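Local coordinates for protein SusD homolog (PDB 3FDH) that probably binds glycans at the bacterial outer membrane as a SusD-like lipoprotein, at residues I82-I93 with A112-I123. Numbering follows the deposited sequence.
Sequences IYSSLKNARIII and AEVMAAYNCALI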
ATOM      1  N   ILE A  82      -2.210  10.442 -10.176  1.00 29.63           N
ATOM      2  CA  ILE A  82      -3.420   9.773  -9.735  1.00 29.78           C
ATOM      3  C   ILE A  82      -4.629  10.343 -10.496  1.00 29.86           C
ATOM      4  O   ILE A  82      -5.456   9.602 -11.002  1.00 32.05           O
ATOM      5  CB  ILE A  82      -3.597   9.876  -8.216  1.00 30.53           C
ATOM      6  CG1 ILE A  82      -2.512   9.027  -7.519  1.00 32.99           C
ATOM      7  CG2 ILE A  82      -4.997   9.423  -7.815  1.00 30.39           C
ATOM      8  CD1 ILE A  82      -2.253   9.478  -6.052  1.00 32.37           C
ATOM      9  N   TYR A  83      -4.693  11.661 -10.599  1.00 29.44           N
ATOM     10  CA  TYR A  83      -5.772  12.323 -11.338  1.00 28.69           C
ATOM     11  C   TYR A  83      -5.709  11.962 -12.819  1.00 29.48           C
ATOM     12  O   TYR A  83      -6.723  11.697 -13.455  1.00 29.33           O
ATOM     13  CB  TYR A  83      -5.785  13.832 -11.141  1.00 29.90           C
ATOM     14  CG  TYR A  83      -6.478  14.246  -9.861  1.00 32.91           C
ATOM     15  CD1 TYR A  83      -7.862  14.312  -9.806  1.00 35.28           C
ATOM     16  CD2 TYR A  83      -5.749  14.598  -8.725  1.00 32.84           C
ATOM     17  CE1 TYR A  83      -8.513  14.703  -8.660  1.00 34.79           C
ATOM     18  CE2 TYR A  83      -6.395  14.986  -7.546  1.00 33.29           C
ATOM     19  CZ  TYR A  83      -7.781  15.035  -7.523  1.00 29.03           C
ATOM     20  OH  TYR A  83      -8.479  15.409  -6.388  1.00 26.68           O
ATOM     21  N   SER A  84      -4.504  11.867 -13.337  1.00 29.42           N
ATOM     22  CA  SER A  84      -4.321  11.470 -14.744  1.00 31.35           C
ATOM     23  C   SER A  84      -4.871  10.054 -15.018  1.00 30.22           C
ATOM     24  O   SER A  84      -5.515   9.797 -16.027  1.00 29.77           O
ATOM     25  CB  SER A  84      -2.836  11.508 -15.131  1.00 31.84           C
ATOM     26  OG  SER A  84      -2.687  11.048 -16.469  1.00 39.05           O
ATOM     27  N   SER A  85      -4.569   9.136 -14.115  1.00 30.32           N
ATOM     28  CA  SER A  85      -4.996   7.739 -14.258  1.00 29.22           C
ATOM     29  C   SER A  85      -6.500   7.650 -14.110  1.00 31.15           C
ATOM     30  O   SER A  85      -7.145   6.879 -14.804  1.00 31.72           O
ATOM     31  CB  SER A  85      -4.299   6.840 -13.237  1.00 28.90           C
ATOM     32  OG  SER A  85      -2.902   6.902 -13.373  1.00 29.60           O
ATOM     33  N   LEU A  86      -7.054   8.503 -13.243  1.00 32.01           N
ATOM     34  CA  LEU A  86      -8.508   8.561 -13.011  1.00 29.90           C
ATOM     35  C   LEU A  86      -9.204   9.062 -14.258  1.00 29.14           C
ATOM     36  O   LEU A  86     -10.197   8.500 -14.704  1.00 27.89           O
ATOM     37  CB  LEU A  86      -8.868   9.453 -11.811  1.00 30.51           C
ATOM     38  CG  LEU A  86     -10.354   9.709 -11.520  1.00 32.69           C
ATOM     39  CD1 LEU A  86     -11.085   8.408 -11.363  1.00 29.80           C
ATOM     40  CD2 LEU A  86     -10.585  10.580 -10.252  1.00 26.69           C
ATOM     41  N   LYS A  87      -8.650  10.106 -14.834  1.00 26.99           N
ATOM     42  CA  LYS A  87      -9.218  10.685 -16.043  1.00 29.24           C
ATOM     43  C   LYS A  87      -9.260   9.643 -17.142  1.00 28.80           C
ATOM     44  O   LYS A  87     -10.253   9.503 -17.836  1.00 28.95           O
ATOM     45  CB  LYS A  87      -8.383  11.882 -16.512  1.00 29.63           C
ATOM     46  CG  LYS A  87      -8.903  12.579 -17.767  1.00 32.36           C
ATOM     47  CD  LYS A  87      -7.994  13.744 -18.165  1.00 39.53           C
ATOM     48  N   ASN A  88      -8.160   8.924 -17.283  1.00 27.15           N
ATOM     49  CA  ASN A  88      -8.018   7.928 -18.342  1.00 27.75           C
ATOM     50  C   ASN A  88      -9.043   6.811 -18.144  1.00 28.87           C
ATOM     51  O   ASN A  88      -9.677   6.355 -19.091  1.00 29.03           O
ATOM     52  CB  ASN A  88      -6.587   7.349 -18.393  1.00 26.28           C
ATOM     53  CG  ASN A  88      -5.586   8.314 -18.977  1.00 29.38           C
ATOM     54  OD1 ASN A  88      -5.962   9.245 -19.698  1.00 33.05           O
ATOM     55  ND2 ASN A  88      -4.290   8.091 -18.697  1.00 30.58           N
ATOM     56  N   ALA A  89      -9.205   6.384 -16.894  1.00 28.88           N
ATOM     57  CA  ALA A  89     -10.179   5.316 -16.561  1.00 27.62           C
ATOM     58  C   ALA A  89     -11.580   5.754 -16.957  1.00 29.14           C
ATOM     59  O   ALA A  89     -12.384   4.993 -17.489  1.00 27.52           O
ATOM     60  CB  ALA A  89     -10.139   4.964 -15.063  1.00 28.18           C
ATOM     61  N   ARG A  90     -11.829   7.027 -16.734  1.00 29.63           N
ATOM     62  CA  ARG A  90     -13.139   7.605 -17.000  1.00 28.46           C
ATOM     63  C   ARG A  90     -13.384   7.717 -18.486  1.00 28.45           C
ATOM     64  O   ARG A  90     -14.515   7.595 -18.947  1.00 27.44           O
ATOM     65  CB  ARG A  90     -13.321   8.941 -16.297  1.00 28.87           C
ATOM     66  CG  ARG A  90     -13.567   8.743 -14.819  1.00 28.62           C
ATOM     67  CD  ARG A  90     -13.570  10.045 -14.076  1.00 31.02           C
ATOM     68  NE  ARG A  90     -14.090   9.905 -12.722  1.00 32.62           N
ATOM     69  CZ  ARG A  90     -14.059  10.859 -11.797  1.00 33.99           C
ATOM     70  NH1 ARG A  90     -13.474  12.012 -12.050  1.00 33.28           N
ATOM     71  NH2 ARG A  90     -14.611  10.653 -10.613  1.00 30.33           N
ATOM     72  N   ILE A  91     -12.301   7.917 -19.222  1.00 28.49           N
ATOM     73  CA  ILE A  91     -12.388   7.983 -20.699  1.00 28.28           C
ATOM     74  C   ILE A  91     -12.787   6.594 -21.197  1.00 27.99           C
ATOM     75  O   ILE A  91     -13.643   6.449 -22.064  1.00 28.69           O
ATOM     76  CB  ILE A  91     -11.081   8.477 -21.348  1.00 28.53           C
ATOM     77  CG1 ILE A  91     -10.920   9.989 -21.110  1.00 26.70           C
ATOM     78  CG2 ILE A  91     -11.078   8.195 -22.837  1.00 28.18           C
ATOM     79  CD1 ILE A  91      -9.527  10.541 -21.415  1.00 26.44           C
ATOM     80  N   ILE A  92     -12.206   5.563 -20.595  1.00 28.19           N
ATOM     81  CA  ILE A  92     -12.526   4.194 -20.985  1.00 28.53           C
ATOM     82  C   ILE A  92     -14.009   3.933 -20.718  1.00 28.86           C
ATOM     83  O   ILE A  92     -14.742   3.362 -21.535  1.00 28.20           O
ATOM     84  CB  ILE A  92     -11.724   3.163 -20.172  1.00 28.15           C
ATOM     85  CG1 ILE A  92     -10.215   3.238 -20.511  1.00 28.35           C
ATOM     86  CG2 ILE A  92     -12.278   1.777 -20.441  1.00 27.74           C
ATOM     87  CD1 ILE A  92      -9.287   2.345 -19.617  1.00 25.67           C
ATOM     88  N   ILE A  93     -14.444   4.397 -19.560  1.00 29.67           N
ATOM     89  CA  ILE A  93     -15.804   4.117 -19.094  1.00 29.88           C
ATOM     90  C   ILE A  93     -16.779   4.735 -20.059  1.00 28.61           C
ATOM     91  O   ILE A  93     -17.783   4.132 -20.431  1.00 29.65           O
ATOM     92  CB  ILE A  93     -16.049   4.604 -17.655  1.00 28.63           C
ATOM     93  CG1 ILE A  93     -15.137   3.834 -16.682  1.00 26.04           C
ATOM     94  CG2 ILE A  93     -17.534   4.466 -17.332  1.00 27.73           C
ATOM     95  CD1 ILE A  93     -15.153   4.320 -15.265  1.00 23.46           C
ATOM     96  N   ALA A 112     -11.876  -0.977 -15.845  1.00 27.15           N
ATOM     97  CA  ALA A 112     -11.632   0.469 -15.756  1.00 27.26           C
ATOM     98  C   ALA A 112     -12.348   1.070 -14.556  1.00 27.59           C
ATOM     99  O   ALA A 112     -11.837   1.986 -13.915  1.00 27.85           O
ATOM    100  CB  ALA A 112     -12.051   1.191 -17.050  1.00 25.94           C
ATOM    101  N   GLU A 113     -13.514   0.522 -14.237  1.00 27.05           N
ATOM    102  CA  GLU A 113     -14.323   1.014 -13.107  1.00 27.14           C
ATOM    103  C   GLU A 113     -13.614   0.681 -11.803  1.00 28.30           C
ATOM    104  O   GLU A 113     -13.562   1.487 -10.872  1.00 28.38           O
ATOM    105  CB  GLU A 113     -15.749   0.445 -13.150  1.00 28.32           C
ATOM    106  CG  GLU A 113     -16.597   1.192 -14.180  1.00 28.11           C
ATOM    107  CD  GLU A 113     -17.885   0.491 -14.612  1.00 31.50           C
ATOM    108  OE1 GLU A 113     -17.983  -0.740 -14.474  1.00 28.92           O
ATOM    109  OE2 GLU A 113     -18.784   1.188 -15.152  1.00 30.63           O
ATOM    110  N   VAL A 114     -12.998  -0.483 -11.786  1.00 27.32           N
ATOM    111  CA  VAL A 114     -12.201  -0.903 -10.634  1.00 28.41           C
ATOM    112  C   VAL A 114     -10.967   0.026 -10.489  1.00 29.59           C
ATOM    113  O   VAL A 114     -10.594   0.457  -9.397  1.00 28.93           O
ATOM    114  CB  VAL A 114     -11.767  -2.394 -10.739  1.00 26.81           C
ATOM    115  CG1 VAL A 114     -10.713  -2.757  -9.618  1.00 26.43           C
ATOM    116  CG2 VAL A 114     -12.994  -3.314 -10.667  1.00 28.33           C
HETATM  117  N   MSE A 115     -10.344   0.370 -11.604  1.00 28.81           N
HETATM  118  CA  MSE A 115      -9.161   1.232 -11.502  1.00 28.65           C
HETATM  119  C   MSE A 115      -9.576   2.626 -11.110  1.00 29.74           C
HETATM  120  O   MSE A 115      -8.817   3.345 -10.463  1.00 31.34           O
HETATM  121  CB  MSE A 115      -8.358   1.297 -12.801  1.00 28.03           C
HETATM  122  CG  MSE A 115      -7.721  -0.005 -13.236  1.00 27.01           C
HETATM  123 SE   MSE A 115      -6.198  -0.312 -12.123  0.75 26.25          SE
HETATM  124  CE  MSE A 115      -6.870  -1.532 -10.835  1.00 27.45           C
ATOM    125  N   ALA A 116     -10.787   3.003 -11.496  1.00 29.33           N
ATOM    126  CA  ALA A 116     -11.287   4.364 -11.178  1.00 28.52           C
ATOM    127  C   ALA A 116     -11.485   4.427  -9.656  1.00 29.26           C
ATOM    128  O   ALA A 116     -11.126   5.393  -8.996  1.00 29.83           O
ATOM    129  CB  ALA A 116     -12.580   4.669 -11.907  1.00 28.92           C
ATOM    130  N   ALA A 117     -12.065   3.358  -9.129  1.00 29.78           N
ATOM    131  CA  ALA A 117     -12.350   3.256  -7.708  1.00 27.94           C
ATOM    132  C   ALA A 117     -11.053   3.322  -6.941  1.00 28.92           C
ATOM    133  O   ALA A 117     -10.934   4.004  -5.926  1.00 28.89           O
ATOM    134  CB  ALA A 117     -13.092   1.941  -7.385  1.00 26.96           C
ATOM    135  N   TYR A 118     -10.075   2.608  -7.460  1.00 28.62           N
ATOM    136  CA  TYR A 118      -8.787   2.473  -6.781  1.00 27.91           C
ATOM    137  C   TYR A 118      -8.098   3.806  -6.661  1.00 29.69           C
ATOM    138  O   TYR A 118      -7.556   4.154  -5.616  1.00 29.44           O
ATOM    139  CB  TYR A 118      -7.887   1.449  -7.494  1.00 29.01           C
ATOM    140  CG  TYR A 118      -6.771   0.922  -6.634  1.00 26.69           C
ATOM    141  CD1 TYR A 118      -5.622   1.670  -6.417  1.00 32.27           C
ATOM    142  CD2 TYR A 118      -6.853  -0.324  -6.056  1.00 27.56           C
ATOM    143  CE1 TYR A 118      -4.578   1.194  -5.624  1.00 30.06           C
ATOM    144  CE2 TYR A 118      -5.822  -0.808  -5.276  1.00 29.38           C
ATOM    145  CZ  TYR A 118      -4.678  -0.049  -5.072  1.00 29.41           C
ATOM    146  OH  TYR A 118      -3.652  -0.548  -4.285  1.00 30.92           O
ATOM    147  N   ASN A 119      -8.154   4.561  -7.747  1.00 28.68           N
ATOM    148  CA  ASN A 119      -7.494   5.870  -7.788  1.00 28.59           C
ATOM    149  C   ASN A 119      -8.246   6.917  -6.994  1.00 28.63           C
ATOM    150  O   ASN A 119      -7.641   7.790  -6.360  1.00 27.60           O
ATOM    151  CB  ASN A 119      -7.226   6.299  -9.220  1.00 27.33           C
ATOM    152  CG  ASN A 119      -6.066   5.530  -9.822  1.00 28.22           C
ATOM    153  OD1 ASN A 119      -4.907   5.743  -9.454  1.00 29.33           O
ATOM    154  ND2 ASN A 119      -6.372   4.602 -10.712  1.00 26.85           N
ATOM    155  N   CYS A 120      -9.565   6.793  -6.973  1.00 28.14           N
ATOM    156  CA  CYS A 120     -10.359   7.716  -6.158  1.00 28.53           C
ATOM    157  C   CYS A 120     -10.026   7.521  -4.708  1.00 29.39           C
ATOM    158  O   CYS A 120      -9.976   8.468  -3.919  1.00 30.48           O
ATOM    159  CB  CYS A 120     -11.860   7.507  -6.349  1.00 29.57           C
ATOM    160  SG  CYS A 120     -12.492   8.167  -7.937  1.00 31.35           S
ATOM    161  N   ALA A 121      -9.792   6.278  -4.359  1.00 30.05           N
ATOM    162  CA  ALA A 121      -9.472   5.922  -2.963  1.00 29.97           C
ATOM    163  C   ALA A 121      -8.128   6.501  -2.566  1.00 30.37           C
ATOM    164  O   ALA A 121      -7.943   6.992  -1.447  1.00 30.75           O
ATOM    165  CB  ALA A 121      -9.462   4.414  -2.792  1.00 28.54           C
ATOM    166  N   LEU A 122      -7.172   6.439  -3.479  1.00 29.58           N
ATOM    167  CA  LEU A 122      -5.822   7.001  -3.171  1.00 30.03           C
ATOM    168  C   LEU A 122      -5.983   8.488  -2.921  1.00 30.83           C
ATOM    169  O   LEU A 122      -5.403   9.083  -2.021  1.00 31.06           O
ATOM    170  CB  LEU A 122      -4.811   6.706  -4.302  1.00 30.70           C
ATOM    171  CG  LEU A 122      -4.335   5.256  -4.440  1.00 29.71           C
ATOM    172  CD1 LEU A 122      -3.592   5.044  -5.769  1.00 31.01           C
ATOM    173  CD2 LEU A 122      -3.469   4.836  -3.247  1.00 28.46           C
ATOM    174  N   ILE A 123      -6.845   9.094  -3.704  1.00 30.14           N
ATOM    175  CA  ILE A 123      -7.070  10.524  -3.545  1.00 29.19           C
ATOM    176  C   ILE A 123      -7.659  10.790  -2.164  1.00 28.43           C
ATOM    177  O   ILE A 123      -7.201  11.645  -1.379  1.00 29.62           O
ATOM    178  CB  ILE A 123      -8.050  11.095  -4.612  1.00 29.64           C
ATOM    179  CG1 ILE A 123      -7.390  11.164  -5.995  1.00 32.42           C
ATOM    180  CG2 ILE A 123      -8.472  12.504  -4.251  1.00 30.71           C
ATOM    181  CD1 ILE A 123      -8.344  11.587  -7.109  1.00 31.26           C
TER
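Leu-86 drops as a knob into a hole formed by Ala-116, Asn-119, Cys-120 and Ile-123, joining two antiparallel helices of the largely helical SusD-like fold, 76-95 and 106-127. Its CG stands anti to the backbone N (chi1 175°), which carries the branch toward Cys-120, where both methyls touch SG, CD1 at 3.7 Å. The segment axes approach to 8.6 Å at 153°, and alanines make this closeness possible. Ala-89 CB rests 3.6 Å from Ala-112 O. Ile-92 CG2 presses on Ala-112 CB at a tight 3.4 Å. Beside them, Ile-93 CD1 crosses the Glu-113 chain at a slant, meeting its aliphatic CG, while Glu-113 OE1 is hydrogen-bonded to Asn-171 ND2. At the other end Ile-82 CG2 packs on Ile-123 CG1 at 3.5 Å. Ile-123 also extends CD1 over one face of the Tyr-83 ring, a CH-pi contact 3.6 Å from the centroid, and Tyr-83 OH hydrogen-bonds to Pro-131 O. With an alanine in place of Tyr-83, Ile-123 CD1 would probably lose the ring face it rests on, and Pro-131 O its hydroxyl partner. The Asn-119 amide lies against Ser-85 CB, ND2 at 4.0 Å, and suits this buried place because OD1 accepts a hydrogen bond from Asn-36 ND2 and ND2 is hydrogen-bonded to Thr-32 OG1. ND2 also donates to Met-115 O at 2.8 Å, approaching from above the carbonyl plane, on the face opposite the one used by Asn-119 N.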